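PDB 3C18: nucleotidyltransferase-like protein from Exiguobacterium sibiricum, which is of unconfirmed function but probably transfers nucleotidyl groups, with a nucleotidyltransferase-like domain, a substrate-binding-like region and a helix-turn-helix domain. Local coordinates for residues Y226-V230 / E246-L252; G267-Y273 / V284-V289. One frame throughout, in Å; residues are numbered along the deposited sequence. Where two conformers were deposited one is given.

Contact 1: Y226-V230 / E246-L252; sequences YLFEV and ESRLTEL
Residues Y226 to V230 form just over one turn of helix, closed by the bond from V230 N to Y226 O, and they face a short 3-10 segment, 247-252. The closest CA atoms, those of V230 and R248, are 7.3 Å apart, so the gap is bridged by side chains, one of them reaching a backbone carbonyl. Y226 swings its ring away from its own N (chi1 -178°), which brings its OH within 2.7 Å of R248 O, a hydrogen bond. The bond lands on a lone pair in the carbonyl plane, at a C=O...OH angle of 135°, and R248 O lies at the ring edge. Next along the helix, L227 CD1 lies 3.8 Å from L249 CD2, the two side chains crossing at about a right angle. V230 is directed toward the other segment and divides its two methyls. V230 CG1 meets L249 CG at 4.1 Å, the two side chains reaching tip to tip, while V230 CG2 sits over the centre of one face of the R248 guanidinium, 3.6 Å from R248 CZ. R248, bent at chi3 (66°), runs past V230 in the opposite direction with its guanidinium under the methyl, and NH1 also forms a salt bridge with E233. L252 closes the patch, its CD1 4.0 Å from Y226 CD2. The contact joins helix 220-231 to the loop between helices 240-245 and 253-265, within the helix-turn-helix domain; L121 and S124 of helix 116-142 also touch Y226, and L256 and F263 of helix 253-265 touch L227.

Contact 2: G267-Y273 / V284-V289; sequences GLIRISY and VTYEPV
R270 and E287 run side by side in the same direction on one face of this antiparallel strand pair, their guanidinium and carboxylate planes 83° apart, nearly perpendicular. E287 OE1 comes in at the guanidinium edge, 3.6 Å from R270 NH2, a long salt bridge, and a water accepts from R270 NE and donates to E287 OE1. V289 crosses R270 at about a right angle, with V289 CG2 3.6 Å from R270 NH1. Further along the same face, S272 OG and T285 OG1 lie 2.6 Å apart; both hydroxyls are set between backbone N and carbonyl carbon, which brings them together. A second water hydrogen-bonds to S272 OG and donates to R270 O, with a weak bond to T285 O. On the other face I271 lies alongside Y286, I271 CD1 3.9 Å from Y286 CE1, and crosses V284, I271 CG1 to V284 CG1 3.7 Å. A serine in place of I271 would probably leave the Y286 ring and the V284 methyl without their apolar neighbour and open a gap between them. Y273 lies beside V284, pointing the same way, and its OH is bonded to R64 of the second subunit, as Y286 OH is to H57 there. The backbone pairs regularly: R270 N to E287 O is 2.8 Å and nearly straight at 173°, while S272 and T285 bond in both directions. Strands 269-275 and 281-288 make up a beta hairpin after helix 253-265, which G267 ends in a Schellman motif; a hairpin following the helices in this way is consistent with the wing of a winged helix-turn-helix domain.

Contact 1 closes before contact 2 opens, so the two come in series along the chain, with helix 253-265 running between them. Their centres are about 16 Å apart, in the same helix-turn-helix domain, and they meet at F228: F228 CZ lies 3.8 Å from L268 CB and F228 CE1 3.9 Å from I269 CG1. Helix 220-231 therefore serves both, turning Y226, L227 and V230 to the 3-10 segment and F228 to the base of the hairpin. Helix 253-265 also meets the hairpin, its I264 touching I269 and I271 and its V260 touching Y286. Contact 1 joins helix 220-231 to the loop before helix 253-265, whereas contact 2 pairs the hairpin strands that also reach the second subunit.

Contact 1: Y226-V230 / E246-L252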
loop_
_atom_site.group_PDB
_atom_site.type_symbol
_atom_site.label_atom_id
_atom_site.label_comp_id
_atom_site.label_asym_id
_atom_site.label_seq_id
_atom_site.Cartn_x
_atom_site.Cartn_y
_atom_site.Cartn_z
ATOM N N TYR A 226 17.534 11.862 0.625
ATOM C CA TYR A 226 17.386 11.265 1.968
ATOM C C TYR A 226 18.317 10.085 2.141
ATOM O O TYR A 226 18.981 9.940 3.145
ATOM C CB TYR A 226 15.943 10.847 2.209
ATOM C CG TYR A 226 15.684 10.259 3.577
ATOM C CD1 TYR A 226 15.327 11.063 4.644
ATOM C CD2 TYR A 226 15.766 8.915 3.788
ATOM C CE1 TYR A 226 15.067 10.533 5.873
ATOM C CE2 TYR A 226 15.525 8.371 5.035
ATOM C CZ TYR A 226 15.173 9.190 6.062
ATOM O OH TYR A 226 14.935 8.640 7.288
ATOM N N LEU A 227 18.383 9.246 1.129
ATOM C CA LEU A 227 19.245 8.053 1.160
ATOM C C LEU A 227 20.702 8.491 1.246
ATOM O O LEU A 227 21.430 8.128 2.160
ATOM C CB LEU A 227 19.003 7.186 -0.100
ATOM C CG LEU A 227 19.848 5.915 -0.270
ATOM C CD1 LEU A 227 19.586 4.947 0.937
ATOM C CD2 LEU A 227 19.519 5.193 -1.601
ATOM N N PHE A 228 21.095 9.412 0.388
ATOM C CA PHE A 228 22.520 9.832 0.331
ATOM C C PHE A 228 22.986 10.448 1.645
ATOM O O PHE A 228 24.074 10.189 2.122
ATOM C CB PHE A 228 22.772 10.827 -0.791
ATOM C CG PHE A 228 22.377 10.320 -2.135
ATOM C CD1 PHE A 228 22.437 8.969 -2.403
ATOM C CD2 PHE A 228 22.026 11.201 -3.141
ATOM C CE1 PHE A 228 22.111 8.488 -3.649
ATOM C CE2 PHE A 228 21.657 10.724 -4.388
ATOM C CZ PHE A 228 21.708 9.360 -4.632
ATOM N N GLU A 229 22.104 11.197 2.265
ATOM C CA GLU A 229 22.428 11.877 3.514
ATOM C C GLU A 229 22.632 10.842 4.604
ATOM O O GLU A 229 23.547 10.959 5.416
ATOM C CB GLU A 229 21.327 12.837 3.945
ATOM C CG GLU A 229 21.613 13.593 5.253
ATOM N N VAL A 230 21.773 9.828 4.637
ATOM C CA VAL A 230 21.927 8.761 5.652
ATOM C C VAL A 230 23.248 8.029 5.388
ATOM O O VAL A 230 24.003 7.705 6.307
ATOM C CB VAL A 230 20.748 7.761 5.654
ATOM C CG1 VAL A 230 21.112 6.458 6.411
ATOM C CG2 VAL A 230 19.537 8.412 6.260
ATOM N N GLU A 246 19.545 -0.464 8.747
ATOM C CA GLU A 246 19.665 0.915 9.265
ATOM C C GLU A 246 18.274 1.442 9.565
ATOM O O GLU A 246 17.412 1.447 8.718
ATOM C CB GLU A 246 20.360 1.772 8.230
ATOM C CG GLU A 246 20.600 3.183 8.627
ATOM C CD GLU A 246 21.511 3.308 9.814
ATOM O OE1 GLU A 246 22.331 2.386 10.062
ATOM O OE2 GLU A 246 21.370 4.321 10.515
ATOM N N SER A 247 18.057 1.894 10.778
ATOM C CA SER A 247 16.695 2.257 11.191
ATOM C C SER A 247 16.101 3.395 10.378
ATOM O O SER A 247 14.914 3.361 10.008
ATOM C CB SER A 247 16.647 2.547 12.692
ATOM O OG SER A 247 17.351 3.722 12.971
ATOM N N ARG A 248 16.939 4.345 10.007
ATOM C CA ARG A 248 16.436 5.522 9.275
ATOM C C ARG A 248 15.934 5.185 7.885
ATOM O O ARG A 248 15.270 6.012 7.212
ATOM C CB ARG A 248 17.475 6.627 9.192
ATOM C CG ARG A 248 17.809 7.247 10.547
ATOM C CD ARG A 248 18.818 8.359 10.393
ATOM N NE ARG A 248 18.229 9.472 9.644
ATOM C CZ ARG A 248 18.930 10.467 9.099
ATOM N NH1 ARG A 248 20.258 10.478 9.212
ATOM N NH2 ARG A 248 18.309 11.443 8.430
ATOM N N LEU A 249 16.222 3.963 7.464
ATOM C CA LEU A 249 15.843 3.511 6.090
ATOM C C LEU A 249 14.713 2.495 6.108
ATOM O O LEU A 249 14.374 1.885 5.120
ATOM C CB LEU A 249 17.047 2.916 5.384
ATOM C CG LEU A 249 18.207 3.895 5.128
ATOM C CD1 LEU A 249 19.410 3.181 4.508
ATOM C CD2 LEU A 249 17.696 5.090 4.261
ATOM N N THR A 250 14.132 2.328 7.272
ATOM C CA THR A 250 13.067 1.327 7.496
ATOM C C THR A 250 11.979 1.388 6.460
ATOM O O THR A 250 11.549 0.401 5.910
ATOM C CB THR A 250 12.367 1.544 8.859
ATOM O OG1 THR A 250 13.260 1.188 9.920
ATOM C CG2 THR A 250 11.071 0.715 8.959
ATOM N N GLU A 251 11.506 2.589 6.225
ATOM C CA GLU A 251 10.372 2.797 5.300
ATOM C C GLU A 251 10.765 2.570 3.857
ATOM O O GLU A 251 9.914 2.428 2.992
ATOM C CB GLU A 251 9.797 4.202 5.442
ATOM C CG GLU A 251 9.270 4.526 6.844
ATOM C CD GLU A 251 8.078 3.642 7.245
ATOM O OE1 GLU A 251 7.301 3.207 6.364
ATOM O OE2 GLU A 251 7.917 3.413 8.455
ATOM N N LEU A 252 12.067 2.505 3.610
ATOM C CA LEU A 252 12.555 2.365 2.245
ATOM C C LEU A 252 13.004 0.955 1.956
ATOM O O LEU A 252 13.394 0.659 0.843
ATOM C CB LEU A 252 13.716 3.319 1.993
ATOM C CG LEU A 252 13.391 4.798 1.792
ATOM C CD1 LEU A 252 14.690 5.637 1.814
ATOM C CD2 LEU A 252 12.622 4.962 0.483
#

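Contact 2: G267-Y273 / V284-V289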
loop_
_atom_site.group_PDB
_atom_site.type_symbol
_atom_site.label_atom_id
_atom_site.label_comp_id
_atom_site.label_asym_id
_atom_site.label_seq_id
_atom_site.Cartn_x
_atom_site.Cartn_y
_atom_site.Cartn_z
ATOM N N GLY A 267 25.176 7.155 -11.806
ATOM C CA GLY A 267 26.489 7.588 -11.356
ATOM C C GLY A 267 26.531 8.217 -9.995
ATOM O O GLY A 267 27.527 8.797 -9.628
ATOM N N LEU A 268 25.471 8.057 -9.214
ATOM C CA LEU A 268 25.394 8.714 -7.883
ATOM C C LEU A 268 25.818 7.814 -6.720
ATOM O O LEU A 268 26.051 8.255 -5.605
ATOM C CB LEU A 268 23.975 9.198 -7.639
ATOM C CG LEU A 268 23.551 10.329 -8.585
ATOM C CD1 LEU A 268 22.052 10.617 -8.418
ATOM C CD2 LEU A 268 24.393 11.557 -8.286
ATOM N N ILE A 269 25.884 6.529 -7.021
ATOM C CA ILE A 269 26.331 5.527 -6.060
ATOM C C ILE A 269 27.371 4.677 -6.739
ATOM O O ILE A 269 27.264 4.346 -7.926
ATOM C CB ILE A 269 25.174 4.643 -5.502
ATOM C CG1 ILE A 269 24.411 5.365 -4.389
ATOM C CG2 ILE A 269 25.726 3.360 -4.882
ATOM C CD1 ILE A 269 23.184 4.602 -3.904
ATOM N N ARG A 270 28.411 4.371 -5.988
ATOM C CA ARG A 270 29.519 3.556 -6.466
ATOM C C ARG A 270 29.465 2.157 -5.919
ATOM O O ARG A 270 29.453 1.959 -4.752
ATOM C CB ARG A 270 30.870 4.196 -6.059
ATOM C CG ARG A 270 32.109 3.430 -6.567
ATOM C CD ARG A 270 33.404 4.268 -6.443
ATOM N NE ARG A 270 33.379 5.087 -5.232
ATOM C CZ ARG A 270 33.297 6.415 -5.229
ATOM N NH1 ARG A 270 33.290 7.090 -6.378
ATOM N NH2 ARG A 270 33.253 7.066 -4.069
ATOM N N ILE A 271 29.471 1.190 -6.811
ATOM C CA ILE A 271 29.460 -0.240 -6.430
ATOM C C ILE A 271 30.857 -0.854 -6.437
ATOM O O ILE A 271 31.644 -0.677 -7.364
ATOM C CB ILE A 271 28.479 -1.075 -7.354
ATOM C CG1 ILE A 271 28.344 -2.484 -6.828
ATOM C CG2 ILE A 271 28.950 -1.096 -8.779
ATOM C CD1 ILE A 271 27.261 -3.294 -7.503
ATOM N N SER A 272 31.172 -1.555 -5.352
ATOM C CA SER A 272 32.403 -2.261 -5.236
ATOM C C SER A 272 32.225 -3.569 -4.497
ATOM O O SER A 272 31.159 -3.930 -4.095
ATOM C CB SER A 272 33.461 -1.415 -4.510
ATOM O OG SER A 272 33.024 -1.068 -3.202
ATOM N N TYR A 273 33.314 -4.280 -4.386
ATOM C CA TYR A 273 33.310 -5.613 -3.860
ATOM C C TYR A 273 34.467 -5.810 -2.912
ATOM O O TYR A 273 35.589 -5.533 -3.268
ATOM C CB TYR A 273 33.431 -6.579 -5.009
ATOM C CG TYR A 273 32.382 -6.395 -6.080
ATOM C CD1 TYR A 273 31.152 -6.989 -5.975
ATOM C CD2 TYR A 273 32.629 -5.585 -7.181
ATOM C CE1 TYR A 273 30.179 -6.824 -6.972
ATOM C CE2 TYR A 273 31.675 -5.403 -8.157
ATOM C CZ TYR A 273 30.452 -6.033 -8.049
ATOM O OH TYR A 273 29.495 -5.858 -9.031
ATOM N N VAL A 284 29.166 -7.146 -1.536
ATOM C CA VAL A 284 28.953 -5.991 -2.382
ATOM C C VAL A 284 28.767 -4.809 -1.478
ATOM O O VAL A 284 28.091 -4.910 -0.458
ATOM C CB VAL A 284 27.731 -6.156 -3.265
ATOM C CG1 VAL A 284 27.695 -5.070 -4.296
ATOM C CG2 VAL A 284 27.765 -7.594 -3.890
ATOM N N THR A 285 29.396 -3.687 -1.854
ATOM C CA THR A 285 29.356 -2.466 -1.040
ATOM C C THR A 285 29.034 -1.266 -1.909
ATOM O O THR A 285 29.238 -1.281 -3.140
ATOM C CB THR A 285 30.671 -2.244 -0.244
ATOM O OG1 THR A 285 31.739 -1.944 -1.139
ATOM C CG2 THR A 285 31.055 -3.479 0.549
ATOM N N TYR A 286 28.393 -0.313 -1.266
ATOM C CA TYR A 286 27.811 0.855 -1.926
ATOM C C TYR A 286 28.180 2.121 -1.212
ATOM O O TYR A 286 28.216 2.190 0.038
ATOM C CB TYR A 286 26.301 0.748 -1.934
ATOM C CG TYR A 286 25.804 -0.547 -2.514
ATOM C CD1 TYR A 286 25.731 -0.733 -3.864
ATOM C CD2 TYR A 286 25.466 -1.612 -1.692
ATOM C CE1 TYR A 286 25.285 -1.926 -4.394
ATOM C CE2 TYR A 286 25.013 -2.810 -2.225
ATOM C CZ TYR A 286 24.917 -2.951 -3.596
ATOM O OH TYR A 286 24.481 -4.131 -4.182
ATOM N N GLU A 287 28.473 3.138 -2.008
ATOM C CA GLU A 287 28.907 4.408 -1.426
ATOM C C GLU A 287 28.422 5.579 -2.282
ATOM O O GLU A 287 28.536 5.510 -3.480
ATOM C CB GLU A 287 30.439 4.443 -1.376
ATOM C CG GLU A 287 31.019 5.475 -0.420
ATOM C CD GLU A 287 32.547 5.386 -0.339
ATOM O OE1 GLU A 287 33.152 4.765 -1.254
ATOM O OE2 GLU A 287 33.116 5.913 0.656
ATOM N N PRO A 288 27.895 6.635 -1.661
ATOM C CA PRO A 288 27.514 7.769 -2.497
ATOM C C PRO A 288 28.742 8.445 -3.081
ATOM O O PRO A 288 29.767 8.611 -2.416
ATOM C CB PRO A 288 26.779 8.716 -1.536
ATOM C CG PRO A 288 26.785 8.049 -0.196
ATOM C CD PRO A 288 27.814 6.948 -0.229
ATOM N N VAL A 289 28.617 8.778 -4.354
ATOM C CA VAL A 289 29.669 9.452 -5.101
ATOM C C VAL A 289 29.643 10.946 -4.804
ATOM O O VAL A 289 28.591 11.548 -4.525
ATOM C CB VAL A 289 29.526 9.212 -6.621
ATOM C CG1 VAL A 289 30.438 10.118 -7.406
ATOM C CG2 VAL A 289 29.823 7.774 -6.929
HETATM O O HOH W 1 25.859 10.872 -4.503
HETATM O O HOH W 2 31.339 1.014 -2.999
HETATM O O HOH W 3 33.446 2.722 -3.052
#